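Local coordinates for protein Lpg2148(MvcA) (Legionella pneumophila subsp. pneumophila str. Philadelphia 1, PDB 6K11) that probably acts as a ubiquitin-directed deamidase effector that removes ubiquitin from the host conjugating enzyme UBE2N and so regulates its activity, at residues 280-288 / 299-307. Numbering follows the deposited sequence.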
loop_
_atom_site.group_PDB
_atom_site.type_symbol
_atom_site.label_atom_id
_atom_site.label_comp_id
_atom_site.label_asym_id
_atom_site.label_seq_id
_atom_site.Cartn_x
_atom_site.Cartn_y
_atom_site.Cartn_z
ATOM N N LYS A 280 -8.932 21.674 -6.013
ATOM C CA LYS A 280 -8.833 20.926 -7.264
ATOM C C LYS A 280 -8.277 19.524 -7.045
ATOM O O LYS A 280 -8.745 18.566 -7.672
ATOM C CB LYS A 280 -7.962 21.679 -8.270
ATOM C CG LYS A 280 -8.104 21.163 -9.705
ATOM C CD LYS A 280 -9.504 21.445 -10.251
ATOM C CE LYS A 280 -9.831 22.939 -10.194
ATOM N NZ LYS A 280 -11.178 23.235 -9.615
ATOM N N TYR A 281 -7.256 19.387 -6.186
ATOM C CA TYR A 281 -6.740 18.054 -5.862
ATOM C C TYR A 281 -7.846 17.161 -5.303
ATOM O O TYR A 281 -8.008 16.013 -5.732
ATOM C CB TYR A 281 -5.563 18.147 -4.871
ATOM C CG TYR A 281 -4.735 16.858 -4.750
ATOM C CD1 TYR A 281 -5.094 15.858 -3.849
ATOM C CD2 TYR A 281 -3.595 16.650 -5.533
ATOM C CE1 TYR A 281 -4.359 14.680 -3.727
ATOM C CE2 TYR A 281 -2.841 15.462 -5.413
ATOM C CZ TYR A 281 -3.238 14.485 -4.507
ATOM O OH TYR A 281 -2.517 13.298 -4.380
ATOM N N ILE A 282 -8.631 17.674 -4.352
ATOM C CA ILE A 282 -9.698 16.856 -3.773
ATOM C C ILE A 282 -10.738 16.504 -4.832
ATOM O O ILE A 282 -11.240 15.373 -4.885
ATOM C CB ILE A 282 -10.339 17.571 -2.566
ATOM C CG1 ILE A 282 -9.352 17.654 -1.406
ATOM C CG2 ILE A 282 -11.590 16.833 -2.119
ATOM C CD1 ILE A 282 -9.869 18.466 -0.237
ATOM N N GLU A 283 -11.075 17.463 -5.694
ATOM C CA GLU A 283 -12.080 17.195 -6.715
ATOM C C GLU A 283 -11.650 16.053 -7.618
ATOM O O GLU A 283 -12.459 15.181 -7.955
ATOM C CB GLU A 283 -12.346 18.462 -7.528
ATOM C CG GLU A 283 -13.148 19.500 -6.747
ATOM C CD GLU A 283 -13.117 20.860 -7.408
ATOM O OE1 GLU A 283 -12.849 20.916 -8.632
ATOM O OE2 GLU A 283 -13.356 21.866 -6.698
ATOM N N LYS A 284 -10.367 16.021 -7.992
ATOM C CA LYS A 284 -9.881 14.944 -8.847
ATOM C C LYS A 284 -9.858 13.609 -8.111
ATOM O O LYS A 284 -10.090 12.560 -8.727
ATOM C CB LYS A 284 -8.495 15.296 -9.384
ATOM C CG LYS A 284 -8.525 16.236 -10.589
ATOM C CD LYS A 284 -7.273 16.044 -11.453
ATOM C CE LYS A 284 -7.440 16.631 -12.846
ATOM N NZ LYS A 284 -6.128 16.734 -13.560
ATOM N N LEU A 285 -9.577 13.625 -6.804
ATOM C CA LEU A 285 -9.681 12.403 -6.006
ATOM C C LEU A 285 -11.104 11.868 -6.019
ATOM O O LEU A 285 -11.327 10.661 -6.155
ATOM C CB LEU A 285 -9.242 12.660 -4.563
ATOM C CG LEU A 285 -7.749 12.760 -4.266
ATOM C CD1 LEU A 285 -7.519 12.899 -2.745
ATOM C CD2 LEU A 285 -7.002 11.571 -4.823
ATOM N N ALA A 286 -12.086 12.757 -5.863
ATOM C CA ALA A 286 -13.480 12.320 -5.928
ATOM C C ALA A 286 -13.804 11.687 -7.282
ATOM O O ALA A 286 -14.514 10.677 -7.343
ATOM C CB ALA A 286 -14.414 13.495 -5.633
ATOM N N VAL A 287 -13.285 12.254 -8.373
ATOM C CA VAL A 287 -13.484 11.639 -9.685
ATOM C C VAL A 287 -12.822 10.271 -9.728
ATOM O O VAL A 287 -13.380 9.309 -10.278
ATOM C CB VAL A 287 -12.946 12.543 -10.807
ATOM C CG1 VAL A 287 -13.050 11.822 -12.142
ATOM C CG2 VAL A 287 -13.707 13.879 -10.857
ATOM N N LEU A 288 -11.615 10.166 -9.156
ATOM C CA LEU A 288 -10.909 8.887 -9.124
ATOM C C LEU A 288 -11.758 7.806 -8.468
ATOM O O LEU A 288 -11.728 6.643 -8.887
ATOM C CB LEU A 288 -9.578 9.044 -8.386
ATOM C CG LEU A 288 -8.620 7.854 -8.428
ATOM C CD1 LEU A 288 -8.092 7.633 -9.838
ATOM C CD2 LEU A 288 -7.476 8.088 -7.440
ATOM N N ASP A 299 -5.625 7.995 -16.026
ATOM C CA ASP A 299 -4.997 9.302 -16.206
ATOM C C ASP A 299 -4.832 10.039 -14.880
ATOM O O ASP A 299 -3.792 10.668 -14.640
ATOM C CB ASP A 299 -5.829 10.157 -17.164
ATOM C CG ASP A 299 -5.629 9.783 -18.634
ATOM O OD1 ASP A 299 -4.727 8.967 -18.957
ATOM O OD2 ASP A 299 -6.394 10.320 -19.464
ATOM N N ILE A 300 -5.860 10.010 -14.020
ATOM C CA ILE A 300 -5.774 10.729 -12.751
ATOM C C ILE A 300 -4.801 10.031 -11.808
ATOM O O ILE A 300 -3.994 10.684 -11.119
ATOM C CB ILE A 300 -7.164 10.857 -12.112
ATOM C CG1 ILE A 300 -8.092 11.682 -13.008
ATOM C CG2 ILE A 300 -7.048 11.499 -10.713
ATOM C CD1 ILE A 300 -9.436 11.933 -12.358
ATOM N N TYR A 301 -4.896 8.704 -11.736
ATOM C CA TYR A 301 -3.979 7.907 -10.927
ATOM C C TYR A 301 -2.526 8.175 -11.319
ATOM O O TYR A 301 -1.678 8.438 -10.460
ATOM C CB TYR A 301 -4.333 6.431 -11.091
ATOM C CG TYR A 301 -3.792 5.505 -10.006
ATOM C CD1 TYR A 301 -2.489 5.022 -10.063
ATOM C CD2 TYR A 301 -4.605 5.085 -8.948
ATOM C CE1 TYR A 301 -1.996 4.161 -9.075
ATOM C CE2 TYR A 301 -4.120 4.218 -7.968
ATOM C CZ TYR A 301 -2.820 3.759 -8.044
ATOM O OH TYR A 301 -2.340 2.909 -7.070
ATOM N N ALA A 302 -2.235 8.160 -12.620
ATOM C CA ALA A 302 -0.875 8.418 -13.087
ATOM C C ALA A 302 -0.453 9.858 -12.803
ATOM O O ALA A 302 0.671 10.105 -12.342
ATOM C CB ALA A 302 -0.770 8.101 -14.581
ATOM N N GLU A 303 -1.340 10.826 -13.074
ATOM C CA GLU A 303 -1.015 12.230 -12.812
ATOM C C GLU A 303 -0.627 12.451 -11.352
ATOM O O GLU A 303 0.351 13.154 -11.057
ATOM C CB GLU A 303 -2.197 13.132 -13.183
ATOM C CG GLU A 303 -1.964 14.640 -12.935
ATOM C CD GLU A 303 -3.206 15.512 -13.232
ATOM O OE1 GLU A 303 -4.290 14.957 -13.551
ATOM O OE2 GLU A 303 -3.100 16.754 -13.151
ATOM N N PHE A 304 -1.384 11.870 -10.420
ATOM C CA PHE A 304 -1.120 12.158 -9.014
ATOM C C PHE A 304 -0.013 11.286 -8.422
ATOM O O PHE A 304 0.709 11.750 -7.534
ATOM C CB PHE A 304 -2.402 11.994 -8.190
ATOM C CG PHE A 304 -3.353 13.172 -8.297
ATOM C CD1 PHE A 304 -3.083 14.223 -9.165
ATOM C CD2 PHE A 304 -4.528 13.202 -7.548
ATOM C CE1 PHE A 304 -3.959 15.324 -9.264
ATOM C CE2 PHE A 304 -5.407 14.287 -7.633
ATOM C CZ PHE A 304 -5.121 15.351 -8.486
ATOM N N PHE A 305 0.138 10.034 -8.868
ATOM C CA PHE A 305 0.921 9.060 -8.109
ATOM C C PHE A 305 2.114 8.464 -8.861
ATOM O O PHE A 305 2.866 7.681 -8.266
ATOM C CB PHE A 305 0.016 7.902 -7.625
ATOM C CG PHE A 305 -1.261 8.355 -6.931
ATOM C CD1 PHE A 305 -1.238 9.374 -5.987
ATOM C CD2 PHE A 305 -2.477 7.750 -7.227
ATOM C CE1 PHE A 305 -2.406 9.809 -5.367
ATOM C CE2 PHE A 305 -3.652 8.159 -6.584
ATOM C CZ PHE A 305 -3.608 9.193 -5.652
ATOM N N SER A 306 2.324 8.795 -10.131
ATOM C CA SER A 306 3.485 8.238 -10.815
ATOM C C SER A 306 4.765 8.913 -10.325
ATOM O O SER A 306 4.748 10.013 -9.782
ATOM C CB SER A 306 3.377 8.424 -12.342
ATOM O OG SER A 306 3.754 9.746 -12.697
ATOM N N LYS A 307 5.884 8.243 -10.545
ATOM C CA LYS A 307 7.170 8.931 -10.512
ATOM C C LYS A 307 7.153 10.108 -11.493
ATOM O O LYS A 307 6.618 9.999 -12.602
ATOM C CB LYS A 307 8.279 7.943 -10.892
ATOM C CG LYS A 307 9.695 8.506 -10.794
ATOM C CD LYS A 307 10.702 7.457 -11.244
ATOM C CE LYS A 307 12.156 7.911 -11.013
ATOM N NZ LYS A 307 13.103 6.981 -11.717
HETATM O O HOH W 1 -0.168 13.133 -5.243
#
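The rings of Tyr281 and Phe304 form an offset stack, their planes within 5° of parallel and their centroids 4.0 Å apart, with the two side chains running past each other in opposite directions. Tyr281 reaches across because its CG lies anti to the backbone N (chi1 -165°). A water 2.5 Å from Tyr281 OH, a short distance to be read with caution, donates to Phe304 O and so links the phenol to the last turn of helix 294-305. Leu285 CD2 abuts the Phe304 ring edge, and Lys284 CB packs against Phe304 CZ. Toward the other end of the interface, Ile300 CD1 packs 3.6 Å from Val287 CG1, while Leu288 forks: CD1 rests against Ile300 CB and Tyr301 CB, and CD2 meets the edge of the Phe305 ring. The single direct polar link is a salt bridge at the partly exposed margin, where extended Lys284 brings NZ 2.6 Å from Glu303 OE1, on its syn lone pair. The axes of 280-288 and 299-305 approach to 9.9 Å at 140°, a broadly antiparallel but strongly inclined helical hairpin. The pair packs on strand 228-238 of the five-stranded antiparallel sheet, Tyr281 on Phe234 and Ile236, Tyr301 on His232, while Ile282 meets helix 104-111.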